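Local coordinates for PPC domain-containing protein (Pyrococcus horikoshii, PDB 2DT4) that is of unknown function but belongs to the plant- and prokaryote-conserved (PPC) domain family and may act as a trimer, at the interface of chains A and B. Numbering follows the deposited sequence. Chains: chain A/B, Hypothetical protein PH0802.

Contact 1: the interface of chains A and B. Residues chain A 15, 113, 115; chain B 78, 89, 128, 135, 137-138.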
loop_
_atom_site.group_PDB
_atom_site.type_symbol
_atom_site.label_atom_id
_atom_site.label_comp_id
_atom_site.label_asym_id
_atom_site.label_seq_id
_atom_site.Cartn_x
_atom_site.Cartn_y
_atom_site.Cartn_z
ATOM N N ARG A 15 13.050 -10.924 -0.281
ATOM C CA ARG A 15 13.911 -9.900 -0.809
ATOM C C ARG A 15 14.400 -10.265 -2.186
ATOM O O ARG A 15 14.951 -11.340 -2.400
ATOM C CB ARG A 15 15.117 -9.662 0.090
ATOM C CG ARG A 15 16.008 -8.604 -0.482
ATOM C CD ARG A 15 16.932 -7.987 0.509
ATOM N NE ARG A 15 17.964 -8.913 0.920
ATOM C CZ ARG A 15 19.176 -9.016 0.365
ATOM N NH1 ARG A 15 20.073 -9.875 0.863
ATOM N NH2 ARG A 15 19.492 -8.332 -0.698
ATOM N N VAL A 113 17.369 -2.735 -3.105
ATOM C CA VAL A 113 16.723 -3.590 -2.080
ATOM C C VAL A 113 15.253 -3.543 -2.461
ATOM O O VAL A 113 14.730 -2.483 -2.700
ATOM C CB VAL A 113 16.880 -3.097 -0.640
ATOM C CG1 VAL A 113 15.977 -3.893 0.373
ATOM C CG2 VAL A 113 18.361 -3.172 -0.234
ATOM N N GLU A 115 11.666 -5.511 -0.875
ATOM C CA GLU A 115 11.070 -6.420 0.065
ATOM C C GLU A 115 9.618 -6.472 -0.367
ATOM O O GLU A 115 8.850 -5.507 -0.183
ATOM C CB GLU A 115 11.253 -5.940 1.506
ATOM C CG GLU A 115 12.729 -5.966 1.900
ATOM C CD GLU A 115 13.060 -5.297 3.217
ATOM O OE1 GLU A 115 12.175 -4.751 3.899
ATOM O OE2 GLU A 115 14.259 -5.281 3.582
ATOM N N ASN B 78 7.039 -4.194 7.003
ATOM C CA ASN B 78 7.063 -5.559 7.487
ATOM C C ASN B 78 7.672 -5.631 8.880
ATOM O O ASN B 78 8.318 -4.693 9.349
ATOM C CB ASN B 78 7.822 -6.451 6.477
ATOM C CG ASN B 78 9.200 -5.940 6.169
ATOM O OD1 ASN B 78 10.034 -5.847 7.079
ATOM N ND2 ASN B 78 9.443 -5.545 4.901
ATOM N N HIS B 89 10.113 -2.448 9.913
ATOM C CA HIS B 89 10.705 -1.673 8.822
ATOM C C HIS B 89 9.572 -1.199 7.956
ATOM O O HIS B 89 8.826 -2.010 7.420
ATOM C CB HIS B 89 11.701 -2.491 8.020
ATOM C CG HIS B 89 12.450 -1.700 7.001
ATOM N ND1 HIS B 89 12.891 -0.414 7.247
ATOM C CD2 HIS B 89 12.805 -1.985 5.722
ATOM C CE1 HIS B 89 13.512 0.045 6.170
ATOM N NE2 HIS B 89 13.482 -0.892 5.241
ATOM N N ARG B 128 16.653 -10.415 9.642
ATOM C CA ARG B 128 17.510 -9.319 9.210
ATOM C C ARG B 128 18.885 -9.469 9.833
ATOM O O ARG B 128 19.016 -9.531 11.057
ATOM C CB ARG B 128 16.958 -7.970 9.604
ATOM C CG ARG B 128 15.699 -7.565 8.900
ATOM C CD ARG B 128 15.278 -6.134 9.164
ATOM N NE ARG B 128 14.048 -5.842 8.426
ATOM C CZ ARG B 128 13.989 -5.598 7.117
ATOM N NH1 ARG B 128 12.797 -5.420 6.551
ATOM N NH2 ARG B 128 15.067 -5.528 6.360
ATOM N N LEU B 135 23.000 -2.187 5.730
ATOM C CA LEU B 135 21.583 -2.437 5.977
ATOM C C LEU B 135 21.422 -3.835 6.547
ATOM O O LEU B 135 22.105 -4.747 6.106
ATOM C CB LEU B 135 20.791 -2.378 4.681
ATOM C CG LEU B 135 20.802 -1.010 4.019
ATOM C CD1 LEU B 135 20.331 -1.119 2.612
ATOM C CD2 LEU B 135 19.951 -0.047 4.796
ATOM N N LEU B 137 19.444 -6.970 6.386
ATOM C CA LEU B 137 18.520 -7.565 5.396
ATOM C C LEU B 137 18.344 -9.055 5.545
ATOM O O LEU B 137 19.176 -9.744 6.125
ATOM C CB LEU B 137 19.121 -7.330 4.000
ATOM C CG LEU B 137 19.403 -5.868 3.603
ATOM C CD1 LEU B 137 20.127 -5.741 2.310
ATOM C CD2 LEU B 137 18.120 -5.050 3.597
ATOM N N TRP B 138 17.246 -9.568 4.994
ATOM C CA TRP B 138 16.991 -10.996 4.904
ATOM C C TRP B 138 17.901 -11.628 3.846
ATOM O O TRP B 138 18.368 -10.940 2.941
ATOM C CB TRP B 138 15.554 -11.248 4.417
ATOM C CG TRP B 138 14.491 -10.498 5.173
ATOM C CD1 TRP B 138 14.487 -10.154 6.473
ATOM C CD2 TRP B 138 13.291 -9.977 4.609
ATOM N NE1 TRP B 138 13.347 -9.449 6.773
ATOM C CE2 TRP B 138 12.592 -9.336 5.636
ATOM C CE3 TRP B 138 12.725 -10.015 3.336
ATOM C CZ2 TRP B 138 11.354 -8.719 5.428
ATOM C CZ3 TRP B 138 11.523 -9.371 3.117
ATOM C CH2 TRP B 138 10.835 -8.755 4.169
HETATM O O HOH W 1 15.352 -7.850 3.513
HETATM O O HOH W 2 7.688 -5.602 2.608
#

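Contact 2: the interface of chains A and B. Residues chain A 14-15, 17, 25, 29; chain B 140-143.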
loop_
_atom_site.group_PDB
_atom_site.type_symbol
_atom_site.label_atom_id
_atom_site.label_comp_id
_atom_site.label_asym_id
_atom_site.label_seq_id
_atom_site.Cartn_x
_atom_site.Cartn_y
_atom_site.Cartn_z
ATOM N N PHE A 14 9.620 -11.813 0.494
ATOM C CA PHE A 14 10.990 -12.073 0.060
ATOM C C PHE A 14 11.723 -10.809 -0.308
ATOM O O PHE A 14 11.108 -9.764 -0.632
ATOM C CB PHE A 14 11.028 -13.059 -1.125
ATOM C CG PHE A 14 10.135 -12.689 -2.276
ATOM C CD1 PHE A 14 10.522 -11.751 -3.220
ATOM C CD2 PHE A 14 8.896 -13.259 -2.391
ATOM C CE1 PHE A 14 9.654 -11.389 -4.265
ATOM C CE2 PHE A 14 8.046 -12.922 -3.419
ATOM C CZ PHE A 14 8.409 -11.971 -4.350
ATOM N N ARG A 15 13.050 -10.924 -0.281
ATOM C CA ARG A 15 13.911 -9.900 -0.809
ATOM C C ARG A 15 14.400 -10.265 -2.186
ATOM O O ARG A 15 14.951 -11.340 -2.400
ATOM C CB ARG A 15 15.117 -9.662 0.090
ATOM C CG ARG A 15 16.008 -8.604 -0.482
ATOM C CD ARG A 15 16.932 -7.987 0.509
ATOM N NE ARG A 15 17.964 -8.913 0.920
ATOM C CZ ARG A 15 19.176 -9.016 0.365
ATOM N NH1 ARG A 15 20.073 -9.875 0.863
ATOM N NH2 ARG A 15 19.492 -8.332 -0.698
ATOM N N PRO A 17 16.958 -10.004 -5.185
ATOM C CA PRO A 17 18.387 -9.707 -5.306
ATOM C C PRO A 17 18.718 -8.359 -5.942
ATOM O O PRO A 17 18.064 -7.922 -6.889
ATOM C CB PRO A 17 18.898 -10.860 -6.171
ATOM C CG PRO A 17 18.011 -11.956 -5.870
ATOM C CD PRO A 17 16.637 -11.314 -5.750
ATOM N N TYR A 25 11.674 -9.654 -12.403
ATOM C CA TYR A 25 11.840 -10.669 -11.376
ATOM C C TYR A 25 10.482 -11.186 -10.908
ATOM O O TYR A 25 10.282 -12.372 -10.771
ATOM C CB TYR A 25 12.625 -10.112 -10.178
ATOM C CG TYR A 25 12.746 -11.058 -9.012
ATOM C CD1 TYR A 25 13.890 -11.823 -8.811
ATOM C CD2 TYR A 25 11.705 -11.208 -8.111
ATOM C CE1 TYR A 25 13.990 -12.683 -7.737
ATOM C CE2 TYR A 25 11.798 -12.066 -7.042
ATOM C CZ TYR A 25 12.936 -12.794 -6.865
ATOM O OH TYR A 25 13.033 -13.619 -5.786
ATOM N N PHE A 29 9.429 -14.997 -11.138
ATOM C CA PHE A 29 9.007 -15.661 -9.905
ATOM C C PHE A 29 7.634 -16.366 -10.150
ATOM O O PHE A 29 7.470 -17.556 -9.831
ATOM C CB PHE A 29 8.969 -14.672 -8.743
ATOM C CG PHE A 29 8.310 -15.202 -7.514
ATOM C CD1 PHE A 29 6.949 -15.018 -7.347
ATOM C CD2 PHE A 29 9.021 -15.849 -6.518
ATOM C CE1 PHE A 29 6.319 -15.465 -6.220
ATOM C CE2 PHE A 29 8.350 -16.317 -5.394
ATOM C CZ PHE A 29 6.989 -16.137 -5.299
ATOM N N GLU B 140 18.378 -13.185 0.487
ATOM C CA GLU B 140 17.608 -12.977 -0.729
ATOM C C GLU B 140 17.036 -14.266 -1.279
ATOM O O GLU B 140 17.545 -15.381 -1.006
ATOM C CB GLU B 140 18.491 -12.328 -1.780
ATOM C CG GLU B 140 19.540 -13.262 -2.385
ATOM C CD GLU B 140 20.572 -12.514 -3.211
ATOM O OE1 GLU B 140 21.263 -13.164 -4.015
ATOM O OE2 GLU B 140 20.691 -11.288 -3.064
ATOM N N LEU B 141 16.007 -14.090 -2.116
ATOM C CA LEU B 141 15.377 -15.210 -2.809
ATOM C C LEU B 141 15.934 -15.186 -4.237
ATOM O O LEU B 141 15.552 -14.370 -5.069
ATOM C CB LEU B 141 13.850 -15.148 -2.784
ATOM C CG LEU B 141 13.109 -16.236 -3.567
ATOM C CD1 LEU B 141 13.435 -17.603 -2.996
ATOM C CD2 LEU B 141 11.626 -16.024 -3.532
ATOM N N LYS B 142 16.891 -16.075 -4.506
ATOM C CA LYS B 142 17.547 -16.098 -5.807
ATOM C C LYS B 142 16.798 -17.115 -6.652
ATOM O O LYS B 142 16.695 -18.277 -6.258
ATOM C CB LYS B 142 19.011 -16.521 -5.629
ATOM C CG LYS B 142 19.806 -16.538 -6.943
ATOM C CD LYS B 142 20.380 -15.180 -7.247
ATOM C CE LYS B 142 21.427 -15.216 -8.349
ATOM N NZ LYS B 142 21.627 -13.798 -8.788
ATOM N N LEU B 143 16.267 -16.695 -7.808
ATOM C CA LEU B 143 15.547 -17.604 -8.702
ATOM C C LEU B 143 16.498 -18.559 -9.431
ATOM O O LEU B 143 16.013 -19.613 -9.829
ATOM C CB LEU B 143 14.734 -16.829 -9.731
ATOM C CG LEU B 143 13.656 -15.909 -9.166
ATOM C CD1 LEU B 143 12.914 -15.177 -10.290
ATOM C CD2 LEU B 143 12.658 -16.666 -8.278
ATOM O OXT LEU B 143 17.678 -18.214 -9.590
HETATM O O HOH W 3 22.543 -10.336 -0.721
#

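Contact 1: the interface of chains A and B
A:Arg15 and A:Glu115, on the extended strands 5-16 and 114-123, face the loop of chain B that carries B:Leu137 and B:Trp138, whose extended backbone turns the tryptophan carbonyl toward chain A. This is a patch between two copies of the protein in the deposited trimer, which may be the biological assembly. A:Arg15 takes that carbonyl side-on: A:Arg15 NE reaches B:Trp138 O at 2.9 Å, and NH1 bonds the same oxygen, which lies in the guanidinium plane. The bend at chi3 (70°) turns the guanidinium across B:Leu137, whose CD1 covers the centre of one face, 3.9 Å above it. Arginine suits this place because its flat end can grip a backbone oxygen at the edge and still pack against a methyl.

A:Glu115 reaches into a polar pocket of chain B, where B:Arg128 comes from the opposite direction and holds it end-on. B:Arg128 NH1 forms a salt bridge to A:Glu115 OE1 at 2.8 Å, from above the carboxylate plane. NH2 meets OE2 on the syn side but 31° out of that plane, in keeping with flat groups turned 40° apart. The amide B:Asn78 ND2 also bonds A:Glu115 OE1, at 3.0 Å, from the same face as NH1. B:Asn78 OD1 accepts from B:Arg128 NH1 on a lone pair, so one amide steadies both the arginine and its carboxylate mate. B:His89 sets CD2 of its ring edge against OE1.

The B:Trp138 indole covers the aliphatic part of A:Glu115. A:Val113, branched at CB, points CG1 and CG2 at the methyls of B:Leu137, and CG2 also at B:Leu135 CD1. Water 1 joins A:Glu115 OE2, at 2.8 Å, to the backbone N of B:Trp138.

Contact 2: the interface of chains A and B
The ring of A:Tyr25 carries B:Leu143 on one face, CD1 standing 3.7 Å above the plane and displaced toward the rim, while the hydroxyl at the ring's end points to the backbone of B:Leu141. A:Phe29, on the same helix 22-33, has A:Phe14 CE2 over one face, so two phenylalanines of chain A together form an apolar wall. On the guanidinium of A:Arg15, B:Glu140 CB lies over the centre of a face, and water 3 sits at the edge, in plane. In this patch of the subunit interface, the C-terminal tail of chain B lies on its neighbour.

Against the aromatic wall comes B:Leu141. Its CG, anti to the backbone N (chi1 176°), and the turn at chi2 direct CD2 against both rings: B:Leu141 CD2 lies 3.8 Å from A:Phe29 CE2 and 3.9 Å from A:Phe14 CG. A leucine fits because its branched end can touch several ring carbons at once. The backbone here is held at both ends: B:Leu141 N donates to A:Arg15 O at 3.0 Å in a nearly straight bond, and B:Leu141 O accepts from the phenol A:Tyr25 OH at 2.7 Å. That hydroxyl arrives tilted 34° from the carbonyl plane. A phenylalanine at A:Tyr25 would probably keep much of the packing on B:Leu143 but leave the carbonyl of B:Leu141 without its hydroxyl donor, giving the C-terminal tail more freedom to shift.

A:Pro17, a compact ring with no backbone N-H to satisfy, sets CG against the carboxylate carbon CD of B:Glu140 at 3.7 Å, the two side chains crossing at about a right angle. Its CG and CD also lie beside B:Leu141 O. Beyond it, A:Arg15 NH2 and B:Glu140 OE2 form a long salt bridge, 4.0 Å apart, with the planes well turned from each other. Water 3 bridges the same two groups, 3.0 Å from A:Arg15 NH1 and also bonded to B:Glu140 OE2.

The C-alpha centres of contact 1 and contact 2 lie about 12 Å apart, and A:Arg15 belongs to both. On chain A, strand 5-16 runs through the two patches, joined by strand 114-123 in contact 1 and helix 22-33 in contact 2. On chain B the C-terminal segment ending at B:Leu143 serves both, while contact 1 also draws on strands 69-82, 85-95 and 127-128. Together they form one continuous surface on which the tail of one subunit lies along its neighbour, polar at one end and aromatic at the other. Repeated between the three copies, such tail-on-neighbour packing could stabilise the deposited trimer.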